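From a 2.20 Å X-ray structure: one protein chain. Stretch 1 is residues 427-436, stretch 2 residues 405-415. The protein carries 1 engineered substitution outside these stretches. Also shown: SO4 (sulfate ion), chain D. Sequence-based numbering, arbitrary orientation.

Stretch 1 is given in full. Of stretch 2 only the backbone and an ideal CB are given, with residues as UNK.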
# COMPACT_ATOMS: atom_id res chain seq x y z
N ASP A 427 -28.28 -17.83 21.05
CA ASP A 427 -28.66 -16.77 20.10
C ASP A 427 -27.67 -15.62 20.13
O ASP A 427 -27.19 -15.16 19.09
CB ASP A 427 -30.06 -16.23 20.43
CG ASP A 427 -31.17 -16.95 19.67
OD1 ASP A 427 -30.89 -17.90 18.92
OD2 ASP A 427 -32.34 -16.54 19.82
N LEU A 428 -27.34 -15.18 21.34
CA LEU A 428 -26.40 -14.08 21.55
C LEU A 428 -24.98 -14.46 21.15
O LEU A 428 -24.30 -13.69 20.48
CB LEU A 428 -26.45 -13.59 22.99
CG LEU A 428 -27.80 -13.00 23.43
CD1 LEU A 428 -27.85 -12.84 24.95
CD2 LEU A 428 -28.04 -11.67 22.75
N LEU A 429 -24.55 -15.65 21.55
CA LEU A 429 -23.25 -16.17 21.14
C LEU A 429 -23.11 -16.28 19.62
O LEU A 429 -22.09 -15.87 19.06
CB LEU A 429 -22.95 -17.51 21.81
CG LEU A 429 -22.66 -17.45 23.31
CD1 LEU A 429 -22.49 -18.86 23.87
CD2 LEU A 429 -21.43 -16.60 23.62
N LYS A 430 -24.14 -16.81 18.95
CA LYS A 430 -24.12 -16.95 17.49
C LYS A 430 -24.02 -15.58 16.82
O LYS A 430 -23.24 -15.40 15.87
CB LYS A 430 -25.34 -17.71 16.98
CG LYS A 430 -25.25 -18.13 15.51
CD LYS A 430 -26.56 -18.75 15.02
CE LYS A 430 -26.59 -18.88 13.51
NZ LYS A 430 -27.77 -19.67 13.06
N LEU A 431 -24.80 -14.63 17.33
CA LEU A 431 -24.70 -13.25 16.91
C LEU A 431 -23.25 -12.79 17.04
O LEU A 431 -22.68 -12.29 16.07
CB LEU A 431 -25.61 -12.36 17.76
CG LEU A 431 -25.48 -10.85 17.52
CD1 LEU A 431 -25.81 -10.50 16.09
CD2 LEU A 431 -26.38 -10.06 18.44
N PHE A 432 -22.67 -13.00 18.22
CA PHE A 432 -21.31 -12.54 18.51
C PHE A 432 -20.29 -13.19 17.59
O PHE A 432 -19.35 -12.53 17.15
CB PHE A 432 -20.94 -12.82 19.98
CG PHE A 432 -21.58 -11.88 20.97
CD1 PHE A 432 -21.08 -11.78 22.26
CD2 PHE A 432 -22.67 -11.07 20.62
CE1 PHE A 432 -21.65 -10.93 23.19
CE2 PHE A 432 -23.26 -10.22 21.55
CZ PHE A 432 -22.75 -10.15 22.83
N SER A 433 -20.50 -14.47 17.27
CA SER A 433 -19.58 -15.22 16.41
C SER A 433 -19.53 -14.63 15.02
O SER A 433 -18.50 -14.65 14.36
CB SER A 433 -19.96 -16.70 16.34
OG SER A 433 -21.09 -16.90 15.52
N LEU A 434 -20.66 -14.07 14.60
CA LEU A 434 -20.74 -13.41 13.31
C LEU A 434 -20.08 -12.03 13.31
O LEU A 434 -19.45 -11.64 12.32
CB LEU A 434 -22.20 -13.32 12.88
CG LEU A 434 -22.47 -12.99 11.42
CD1 LEU A 434 -21.95 -14.08 10.49
CD2 LEU A 434 -23.94 -12.83 11.30
N VAL A 435 -20.22 -11.29 14.41
CA VAL A 435 -19.52 -10.00 14.60
C VAL A 435 -18.00 -10.21 14.61
O VAL A 435 -17.26 -9.48 13.94
CB VAL A 435 -19.98 -9.28 15.89
CG1 VAL A 435 -19.24 -7.97 16.11
CG2 VAL A 435 -21.50 -9.02 15.85
N ALA A 436 -17.54 -11.22 15.34
CA ALA A 436 -16.13 -11.58 15.37
C ALA A 436 -15.60 -11.89 13.97
O ALA A 436 -14.48 -11.53 13.63
CB ALA A 436 -15.89 -12.75 16.31
N UNK A 405 -17.69 1.63 13.51
CA UNK A 405 -19.10 1.63 13.86
C UNK A 405 -19.56 0.27 14.38
O UNK A 405 -20.34 0.19 15.32
CB UNK A 405 -19.94 2.04 12.65
N UNK A 406 -19.06 -0.81 13.77
CA UNK A 406 -19.41 -2.16 14.21
C UNK A 406 -18.88 -2.46 15.61
O UNK A 406 -19.57 -3.12 16.40
CB UNK A 406 -18.87 -3.19 13.22
N UNK A 407 -17.67 -1.99 15.91
CA UNK A 407 -17.09 -2.19 17.25
C UNK A 407 -17.87 -1.40 18.29
O UNK A 407 -18.16 -1.92 19.37
CB UNK A 407 -15.62 -1.77 17.27
N UNK A 408 -18.21 -0.15 17.96
CA UNK A 408 -18.98 0.72 18.84
C UNK A 408 -20.32 0.07 19.20
O UNK A 408 -20.66 -0.04 20.37
CB UNK A 408 -19.21 2.08 18.18
N UNK A 409 -21.05 -0.35 18.17
CA UNK A 409 -22.35 -0.99 18.33
C UNK A 409 -22.28 -2.31 19.06
O UNK A 409 -23.14 -2.58 19.90
CB UNK A 409 -23.00 -1.21 16.96
N UNK A 410 -21.26 -3.13 18.78
CA UNK A 410 -21.06 -4.36 19.54
C UNK A 410 -20.85 -4.07 21.02
O UNK A 410 -21.55 -4.64 21.86
CB UNK A 410 -19.87 -5.14 18.98
N UNK A 411 -19.88 -3.22 21.33
CA UNK A 411 -19.52 -2.90 22.70
C UNK A 411 -20.75 -2.46 23.48
O UNK A 411 -21.01 -2.97 24.56
CB UNK A 411 -18.45 -1.81 22.73
N UNK A 412 -21.51 -1.53 22.90
CA UNK A 412 -22.71 -1.01 23.52
C UNK A 412 -23.75 -2.12 23.72
O UNK A 412 -24.31 -2.24 24.81
CB UNK A 412 -23.29 0.12 22.67
N UNK A 413 -23.95 -2.96 22.71
CA UNK A 413 -24.86 -4.10 22.85
C UNK A 413 -24.46 -5.03 24.00
O UNK A 413 -25.30 -5.38 24.83
CB UNK A 413 -24.91 -4.89 21.54
N UNK A 414 -23.20 -5.45 24.03
CA UNK A 414 -22.74 -6.41 25.03
C UNK A 414 -22.75 -5.85 26.46
O UNK A 414 -22.97 -6.59 27.41
CB UNK A 414 -21.33 -6.88 24.68
N UNK A 415 -22.55 -4.54 26.59
CA UNK A 415 -22.64 -3.87 27.87
C UNK A 415 -24.05 -3.92 28.44
O UNK A 415 -24.23 -3.95 29.67
CB UNK A 415 -22.18 -2.42 27.73
S SO4 D . -21.83 -11.91 30.54
O1 SO4 D . -22.23 -13.26 30.17
O2 SO4 D . -20.46 -11.70 30.10
O3 SO4 D . -22.72 -10.94 29.91
O4 SO4 D . -21.94 -11.76 31.98

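The two stretches are helices packed nearly antiparallel, their axes at 158° and 11.6 Å apart at closest approach. With that spacing the backbones do not touch, and contact depends on side chains long enough to cross the gap. Stretch 1 presents an apolar strip of Leu428, Leu431, Phe432 and Val435, which offers no charge and no side-chain donor or acceptor, so apolar partners are expected wherever stretch 2 faces it.

Position 405 has helical backbone angles and lies out of reach of stretch 1, which therefore sets no preference; the residue is Asn405, whose O accepts the backbone hydrogen bond from the N of position 409.

At 406 the CA-to-CB bond points toward stretch 1, but nothing lies within 5.5 Å of the ideal CB. A Leu, Met or Ile could reach Val435, whereas Ala would fall short. The residue is Leu406, in the t, p rotamer, and its CD1 comes to 4.2 Å from Val435 CG1.

Position 407 points sideways and 408 is out of reach, so many helix-compatible residues would suit either; they are Ala407 and Ala408. Position 409 is likewise beyond stretch 1, and a polar residue would be as acceptable as any other. It is Asn409, with its ND2 hydrogen-bonded elsewhere in the structure.

Position 410 is the point of nearest backbone register, with the CA of 410 lying 7.7 Å from Val435 CA, and its CB points toward stretch 1. Beyond the CB, the ring of Phe432 presents a face, so Leu, Met or an aromatic residue would all be plausible. The residue is Phe410. Its CB lies 4.1 Å from Val435 CG1, and its chi1 of 166° carries the ring to Phe432, where CE1 of Phe410 sits 3.7 Å from CE1 of Phe432. The edge of Phe410 meets the face of Phe432, with the planes at 77°.

Positions 411 and 412 are out of reach, leaving the choice open to polar or charged residues among others. They are His411, whose two ring nitrogens are hydrogen-bonded elsewhere in the structure, and Lys412.

At 413 the CB again points toward stretch 1 across an empty space bordered by Leu428, Leu431 and Phe432. A large apolar side chain is favoured, Phe, Leu or Met. Phe413 fills it: CZ lies 3.7 Å from Leu428 CD2, CE1 lies 3.8 Å from Leu431 CD2, and CD1 meets Phe432 CE2 at 3.7 Å.

The CB at 414 points sideways, yet its ideal position is only 4.0 Å from Phe432 CZ. A flat side chain could lie against the edge of that ring, and an aliphatic one could also pack there; the nearby sulfate would reward a donor at its end. Tyr414 meets both conditions. Its CD2 is 3.5 Å from Phe432 CE1, in an offset edge-to-face pair that turns the tyrosine face to the phenylalanine edge, while Tyr414 OH donates a 2.6 Å hydrogen bond to sulfate O2.

Position 415 is out of reach, and Asn415 is one of many residues it could hold.

Stretch 2, residues 405-415: NLAANFHKFYN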
# COMPACT_ATOMS: atom_id res chain seq x y z
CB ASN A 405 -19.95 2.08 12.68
CG ASN A 405 -19.67 3.52 12.29
OD1 ASN A 405 -19.44 4.39 13.14
ND2 ASN A 405 -19.71 3.79 10.99
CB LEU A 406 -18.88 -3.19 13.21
CG LEU A 406 -19.11 -4.68 13.46
CD1 LEU A 406 -20.58 -5.04 13.46
CD2 LEU A 406 -18.39 -5.48 12.40
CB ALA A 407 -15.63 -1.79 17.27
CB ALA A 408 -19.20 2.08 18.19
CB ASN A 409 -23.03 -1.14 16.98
CG ASN A 409 -23.38 0.18 16.37
OD1 ASN A 409 -23.71 1.13 17.07
ND2 ASN A 409 -23.30 0.26 15.05
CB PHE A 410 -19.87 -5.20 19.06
CG PHE A 410 -19.48 -6.27 20.04
CD1 PHE A 410 -20.25 -7.41 20.17
CD2 PHE A 410 -18.37 -6.11 20.87
CE1 PHE A 410 -19.92 -8.40 21.10
CE2 PHE A 410 -18.03 -7.08 21.81
CZ PHE A 410 -18.80 -8.22 21.92
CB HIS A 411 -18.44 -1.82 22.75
CG HIS A 411 -17.05 -2.33 22.49
ND1 HIS A 411 -16.48 -3.33 23.25
CD2 HIS A 411 -16.12 -1.98 21.57
CE1 HIS A 411 -15.26 -3.57 22.81
NE2 HIS A 411 -15.01 -2.77 21.79
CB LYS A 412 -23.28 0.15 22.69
CG LYS A 412 -24.29 0.98 23.46
CD LYS A 412 -25.33 1.62 22.55
CE LYS A 412 -26.23 2.58 23.34
NZ LYS A 412 -26.84 1.95 24.54
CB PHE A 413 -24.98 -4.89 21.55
CG PHE A 413 -25.96 -6.03 21.63
CD1 PHE A 413 -25.53 -7.34 21.81
CD2 PHE A 413 -27.33 -5.78 21.53
CE1 PHE A 413 -26.45 -8.38 21.89
CE2 PHE A 413 -28.25 -6.81 21.59
CZ PHE A 413 -27.83 -8.11 21.77
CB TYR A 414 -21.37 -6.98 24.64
CG TYR A 414 -20.81 -8.06 25.56
CD1 TYR A 414 -19.45 -8.11 25.81
CD2 TYR A 414 -21.63 -9.03 26.16
CE1 TYR A 414 -18.91 -9.08 26.64
CE2 TYR A 414 -21.08 -10.01 27.00
CZ TYR A 414 -19.71 -10.02 27.23
OH TYR A 414 -19.12 -10.95 28.04
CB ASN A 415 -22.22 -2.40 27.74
CG ASN A 415 -20.71 -2.24 27.53
OD1 ASN A 415 -19.94 -3.20 27.58
ND2 ASN A 415 -20.29 -1.01 27.28
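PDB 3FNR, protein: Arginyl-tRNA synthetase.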